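Local coordinates for 432aa long hypothetical deoxyribodipyrimidine photolyase (Sulfolobus tokodaii, PDB 2E0I), which probably repairs cyclobutane pyrimidine dimers in ultraviolet-damaged DNA with light energy, using one bound FAD for catalysis and a second probably as light-harvesting antenna, at residues G309-K321 with F362-F374. Numbering follows the deposited sequence.
Sequences GRVRMLVAFFLVK and FRVFNPWKQQEKF. With FAD (flavin-adenine dinucleotide), chain E.
F317 meets F365 in a T-shaped stack where helix 309-321 packs against the loop leading into the antiparallel helix 367-374, in the FAD-binding domain of this photolyase. The edge of F365 points at the face of F317, with ring centroids 5.5 Å apart and planes at 75°. CG of F317 stands anti to the backbone N (chi1 165°), which carries the ring across to the 363-365 backbone. F365 CB also makes a CH-pi contact over the F317 face. M313 SD adds an oblique Met-aromatic contact, 4.2 Å from F365 CZ. This middle part is the tightly packed one. Its solvent side is at V364, an exposed residue whose CG2 lies obliquely against the F317 ring.

The axes of helices 309-321 and 367-374 come no closer than 11.8 Å in these segments. K321 reaches the loop at one end and R310 reaches the helix at the other. K321 is extended beyond CG. Its NZ sits over the face of the F362 ring in a cation-pi contact, and CE adds a CH-pi contact. K321 NZ also donates to a lone pair of R363 O at 2.8 Å, and S355 takes a second bond.

The far side of 309-321 faces the flavin. FAD O4' lies over a face of the R312 guanidinium, 3.2 Å from NH1, and NH2 pairs with D340. A leucine in its place would probably leave D340 without its charge mate and the ribityl O4' without the guanidinium beside it.

At the R310 end, the F374 rim (CE2, CZ) lies over one face of the R310 guanidinium, the planes 52° apart. R310 NH1 pairs with D206. R310 NH2 donates almost straight to Q370 OE1, which lies in the guanidinium plane.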
# COMPACT_ATOMS: atom_id res chain seq x y z
N GLY A 309 -3.67 -5.77 9.71
CA GLY A 309 -4.59 -6.46 8.82
C GLY A 309 -5.90 -6.92 9.42
O GLY A 309 -6.91 -7.00 8.73
N ARG A 310 -5.89 -7.23 10.71
CA ARG A 310 -7.10 -7.68 11.35
C ARG A 310 -8.12 -6.57 11.43
O ARG A 310 -9.26 -6.75 11.02
CB ARG A 310 -6.81 -8.17 12.76
CG ARG A 310 -7.95 -8.98 13.28
CD ARG A 310 -8.06 -10.18 12.41
NE ARG A 310 -9.26 -10.95 12.62
CZ ARG A 310 -9.41 -12.18 12.16
NH1 ARG A 310 -8.42 -12.75 11.49
NH2 ARG A 310 -10.54 -12.83 12.36
N VAL A 311 -7.70 -5.43 11.97
CA VAL A 311 -8.59 -4.29 12.11
C VAL A 311 -8.98 -3.79 10.73
O VAL A 311 -10.12 -3.41 10.50
CB VAL A 311 -7.91 -3.16 12.91
CG1 VAL A 311 -8.73 -1.88 12.83
CG2 VAL A 311 -7.77 -3.58 14.36
N ARG A 312 -8.01 -3.80 9.82
CA ARG A 312 -8.22 -3.36 8.46
C ARG A 312 -9.43 -4.04 7.83
O ARG A 312 -10.30 -3.37 7.30
CB ARG A 312 -6.98 -3.68 7.62
CG ARG A 312 -6.44 -2.52 6.83
CD ARG A 312 -4.95 -2.35 7.11
NE ARG A 312 -4.22 -1.90 5.93
CZ ARG A 312 -2.95 -1.49 5.95
NH1 ARG A 312 -2.26 -1.47 7.08
NH2 ARG A 312 -2.38 -1.09 4.82
N MET A 313 -9.51 -5.36 7.90
CA MET A 313 -10.65 -6.03 7.30
C MET A 313 -11.94 -5.96 8.10
O MET A 313 -13.03 -6.06 7.53
CB MET A 313 -10.32 -7.48 6.94
CG MET A 313 -10.19 -8.45 8.07
SD MET A 313 -9.86 -10.11 7.40
CE MET A 313 -8.06 -9.94 6.93
N LEU A 314 -11.84 -5.79 9.42
CA LEU A 314 -13.04 -5.68 10.24
C LEU A 314 -13.73 -4.38 9.85
O LEU A 314 -14.95 -4.30 9.72
CB LEU A 314 -12.70 -5.62 11.73
CG LEU A 314 -12.38 -6.94 12.42
CD1 LEU A 314 -12.22 -6.72 13.91
CD2 LEU A 314 -13.49 -7.94 12.16
N VAL A 315 -12.90 -3.36 9.67
CA VAL A 315 -13.37 -2.04 9.31
C VAL A 315 -13.96 -2.05 7.90
O VAL A 315 -15.02 -1.49 7.65
CB VAL A 315 -12.19 -1.04 9.44
CG1 VAL A 315 -12.20 -0.03 8.30
CG2 VAL A 315 -12.27 -0.34 10.79
N ALA A 316 -13.27 -2.72 6.98
CA ALA A 316 -13.72 -2.80 5.61
C ALA A 316 -15.02 -3.61 5.54
O ALA A 316 -15.94 -3.27 4.79
CB ALA A 316 -12.64 -3.44 4.75
N PHE A 317 -15.09 -4.67 6.32
CA PHE A 317 -16.28 -5.52 6.36
C PHE A 317 -17.48 -4.68 6.77
O PHE A 317 -18.49 -4.64 6.08
CB PHE A 317 -16.07 -6.66 7.37
CG PHE A 317 -17.35 -7.37 7.76
CD1 PHE A 317 -17.92 -8.32 6.91
CD2 PHE A 317 -17.98 -7.08 8.97
CE1 PHE A 317 -19.12 -8.98 7.27
CE2 PHE A 317 -19.18 -7.73 9.34
CZ PHE A 317 -19.75 -8.68 8.48
N PHE A 318 -17.34 -4.00 7.90
CA PHE A 318 -18.39 -3.16 8.45
C PHE A 318 -18.95 -2.12 7.48
O PHE A 318 -20.17 -1.89 7.43
CB PHE A 318 -17.87 -2.46 9.70
CG PHE A 318 -18.96 -1.84 10.54
CD1 PHE A 318 -19.64 -2.61 11.48
CD2 PHE A 318 -19.32 -0.51 10.38
CE1 PHE A 318 -20.66 -2.06 12.23
CE2 PHE A 318 -20.33 0.06 11.13
CZ PHE A 318 -21.00 -0.72 12.06
N LEU A 319 -18.08 -1.49 6.70
CA LEU A 319 -18.56 -0.49 5.76
C LEU A 319 -19.34 -1.10 4.61
O LEU A 319 -20.35 -0.56 4.17
CB LEU A 319 -17.40 0.33 5.20
CG LEU A 319 -17.79 1.35 4.13
CD1 LEU A 319 -18.58 2.47 4.76
CD2 LEU A 319 -16.55 1.88 3.43
N VAL A 320 -18.88 -2.24 4.11
CA VAL A 320 -19.54 -2.83 2.98
C VAL A 320 -20.73 -3.72 3.30
O VAL A 320 -21.83 -3.50 2.77
CB VAL A 320 -18.53 -3.64 2.14
CG1 VAL A 320 -19.22 -4.19 0.91
CG2 VAL A 320 -17.36 -2.75 1.73
N LYS A 321 -20.53 -4.70 4.17
CA LYS A 321 -21.58 -5.64 4.51
C LYS A 321 -22.49 -5.29 5.67
O LYS A 321 -23.37 -6.07 6.02
CB LYS A 321 -20.97 -7.03 4.71
CG LYS A 321 -20.46 -7.60 3.40
CD LYS A 321 -19.82 -8.96 3.55
CE LYS A 321 -19.35 -9.48 2.19
NZ LYS A 321 -18.62 -10.78 2.30
N PHE A 362 -19.42 -15.77 0.75
CA PHE A 362 -19.91 -14.55 1.37
C PHE A 362 -19.52 -14.59 2.84
O PHE A 362 -20.28 -15.06 3.69
CB PHE A 362 -21.42 -14.42 1.21
CG PHE A 362 -21.97 -13.10 1.70
CD1 PHE A 362 -22.19 -12.88 3.05
CD2 PHE A 362 -22.24 -12.08 0.80
CE1 PHE A 362 -22.68 -11.66 3.50
CE2 PHE A 362 -22.74 -10.85 1.24
CZ PHE A 362 -22.96 -10.65 2.59
N ARG A 363 -18.33 -14.09 3.13
CA ARG A 363 -17.80 -14.08 4.48
C ARG A 363 -18.39 -12.99 5.36
O ARG A 363 -18.59 -11.86 4.92
CB ARG A 363 -16.28 -13.93 4.41
CG ARG A 363 -15.57 -14.11 5.73
CD ARG A 363 -14.15 -14.54 5.47
NE ARG A 363 -14.12 -15.58 4.44
CZ ARG A 363 -13.12 -16.44 4.26
NH1 ARG A 363 -12.05 -16.41 5.06
NH2 ARG A 363 -13.20 -17.35 3.30
N VAL A 364 -18.67 -13.35 6.61
CA VAL A 364 -19.24 -12.40 7.57
C VAL A 364 -18.57 -12.53 8.94
O VAL A 364 -18.20 -13.62 9.36
CB VAL A 364 -20.75 -12.61 7.73
CG1 VAL A 364 -21.04 -14.02 8.16
CG2 VAL A 364 -21.30 -11.65 8.76
N PHE A 365 -18.42 -11.40 9.63
CA PHE A 365 -17.80 -11.38 10.96
C PHE A 365 -18.75 -10.78 11.98
O PHE A 365 -19.56 -9.91 11.65
CB PHE A 365 -16.53 -10.53 10.95
CG PHE A 365 -15.45 -11.05 10.06
CD1 PHE A 365 -14.82 -12.26 10.34
CD2 PHE A 365 -15.05 -10.33 8.93
CE1 PHE A 365 -13.81 -12.75 9.51
CE2 PHE A 365 -14.05 -10.81 8.09
CZ PHE A 365 -13.43 -12.03 8.38
N ASN A 366 -18.66 -11.24 13.21
CA ASN A 366 -19.49 -10.71 14.27
C ASN A 366 -18.68 -9.63 14.97
O ASN A 366 -17.72 -9.92 15.69
CB ASN A 366 -19.85 -11.80 15.27
CG ASN A 366 -20.83 -11.32 16.31
OD1 ASN A 366 -20.68 -10.23 16.87
ND2 ASN A 366 -21.84 -12.13 16.58
N PRO A 367 -19.05 -8.36 14.78
CA PRO A 367 -18.34 -7.25 15.40
C PRO A 367 -18.02 -7.46 16.86
O PRO A 367 -16.87 -7.34 17.28
CB PRO A 367 -19.28 -6.08 15.18
CG PRO A 367 -19.90 -6.40 13.87
CD PRO A 367 -20.21 -7.88 14.00
N TRP A 368 -19.03 -7.78 17.65
CA TRP A 368 -18.84 -7.97 19.08
C TRP A 368 -18.00 -9.19 19.42
O TRP A 368 -17.15 -9.12 20.31
CB TRP A 368 -20.20 -8.04 19.76
CG TRP A 368 -21.05 -6.89 19.37
CD1 TRP A 368 -22.02 -6.89 18.41
CD2 TRP A 368 -20.93 -5.53 19.83
NE1 TRP A 368 -22.51 -5.62 18.24
CE2 TRP A 368 -21.86 -4.76 19.09
CE3 TRP A 368 -20.13 -4.89 20.78
CZ2 TRP A 368 -22.01 -3.38 19.27
CZ3 TRP A 368 -20.27 -3.51 20.97
CH2 TRP A 368 -21.21 -2.78 20.21
N LYS A 369 -18.21 -10.29 18.72
CA LYS A 369 -17.43 -11.49 18.98
C LYS A 369 -15.98 -11.22 18.65
O LYS A 369 -15.07 -11.51 19.43
CB LYS A 369 -17.96 -12.66 18.15
CG LYS A 369 -18.94 -13.54 18.90
CD LYS A 369 -19.54 -14.62 18.03
CE LYS A 369 -20.18 -15.71 18.89
NZ LYS A 369 -21.04 -15.17 19.99
N GLN A 370 -15.77 -10.63 17.48
CA GLN A 370 -14.45 -10.29 16.98
C GLN A 370 -13.76 -9.35 17.96
O GLN A 370 -12.62 -9.59 18.38
CB GLN A 370 -14.60 -9.61 15.61
CG GLN A 370 -13.44 -9.84 14.67
CD GLN A 370 -13.43 -11.24 14.13
OE1 GLN A 370 -12.51 -11.64 13.41
NE2 GLN A 370 -14.45 -12.01 14.46
N GLN A 371 -14.45 -8.27 18.32
CA GLN A 371 -13.94 -7.27 19.24
C GLN A 371 -13.46 -7.90 20.54
O GLN A 371 -12.38 -7.56 21.05
CB GLN A 371 -15.03 -6.25 19.56
CG GLN A 371 -14.64 -5.25 20.64
CD GLN A 371 -15.73 -4.24 20.94
OE1 GLN A 371 -16.13 -3.47 20.07
NE2 GLN A 371 -16.23 -4.25 22.17
N GLU A 372 -14.25 -8.83 21.07
CA GLU A 372 -13.95 -9.48 22.33
C GLU A 372 -12.82 -10.51 22.26
O GLU A 372 -12.16 -10.76 23.26
CB GLU A 372 -15.21 -10.14 22.88
CG GLU A 372 -15.03 -10.74 24.25
CD GLU A 372 -16.35 -10.94 24.96
OE1 GLU A 372 -17.05 -9.93 25.19
OE2 GLU A 372 -16.68 -12.10 25.30
N LYS A 373 -12.60 -11.08 21.09
CA LYS A 373 -11.54 -12.07 20.95
C LYS A 373 -10.16 -11.46 20.76
O LYS A 373 -9.19 -11.92 21.37
CB LYS A 373 -11.83 -13.00 19.78
CG LYS A 373 -10.72 -14.01 19.56
CD LYS A 373 -11.02 -14.97 18.43
CE LYS A 373 -9.92 -16.01 18.34
NZ LYS A 373 -10.22 -17.01 17.27
N PHE A 374 -10.08 -10.43 19.92
CA PHE A 374 -8.80 -9.79 19.62
C PHE A 374 -8.41 -8.60 20.45
O PHE A 374 -7.34 -8.03 20.24
CB PHE A 374 -8.74 -9.45 18.13
CG PHE A 374 -8.82 -10.65 17.25
CD1 PHE A 374 -7.83 -11.63 17.32
CD2 PHE A 374 -9.89 -10.83 16.39
CE1 PHE A 374 -7.92 -12.79 16.54
CE2 PHE A 374 -9.99 -11.99 15.61
CZ PHE A 374 -9.00 -12.96 15.68
PA FAD E . 2.15 -7.71 9.14
O1A FAD E . 3.26 -7.47 10.10
O2A FAD E . 1.20 -8.84 9.22
O5B FAD E . 3.10 -8.28 7.97
C5B FAD E . 2.61 -9.17 6.97
C4B FAD E . 3.14 -8.76 5.59
O4B FAD E . 2.65 -9.63 4.56
C3B FAD E . 2.65 -7.35 5.26
O3B FAD E . 3.66 -6.41 5.63
C2B FAD E . 2.59 -7.43 3.74
O2B FAD E . 3.91 -7.38 3.20
C1B FAD E . 2.00 -8.83 3.56
N9A FAD E . 0.54 -8.85 3.80
C8A FAD E . -0.09 -9.18 4.92
N7A FAD E . -1.41 -9.17 4.72
C5A FAD E . -1.62 -8.82 3.46
C6A FAD E . -2.76 -8.64 2.67
N6A FAD E . -3.97 -8.84 3.17
N1A FAD E . -2.61 -8.26 1.39
C2A FAD E . -1.41 -8.06 0.86
N3A FAD E . -0.31 -8.23 1.58
C4A FAD E . -0.39 -8.61 2.87
N1 FAD E . -1.40 -3.40 2.38
C2 FAD E . -0.63 -2.43 1.71
O2 FAD E . 0.60 -2.50 1.70
N3 FAD E . -1.26 -1.35 1.10
C4 FAD E . -2.66 -1.23 1.16
O4 FAD E . -3.21 -0.31 0.57
C4X FAD E . -3.41 -2.18 1.84
N5 FAD E . -4.79 -2.01 1.97
C5X FAD E . -5.57 -2.97 2.63
C6 FAD E . -6.94 -2.78 2.73
C7 FAD E . -7.73 -3.74 3.35
C7M FAD E . -9.24 -3.52 3.42
C8 FAD E . -7.14 -4.89 3.88
C8M FAD E . -7.98 -5.98 4.55
C9 FAD E . -5.76 -5.07 3.78
C9A FAD E . -4.96 -4.11 3.14
N10 FAD E . -3.57 -4.29 3.01
C10 FAD E . -2.79 -3.27 2.45
C1' FAD E . -2.93 -5.54 3.51
C2' FAD E . -2.41 -5.56 4.95
O2' FAD E . -3.45 -5.17 5.86
C3' FAD E . -1.18 -4.67 5.15
O3' FAD E . -0.18 -5.04 4.20
C4' FAD E . -0.60 -4.83 6.55
O4' FAD E . -1.59 -4.52 7.54
C5' FAD E . 0.61 -3.92 6.75
O5' FAD E . 1.10 -3.99 8.10
P FAD E . 2.31 -4.96 8.50
O1P FAD E . 3.42 -4.73 7.55
O2P FAD E . 2.58 -4.75 9.95
O3P FAD E . 1.71 -6.44 8.26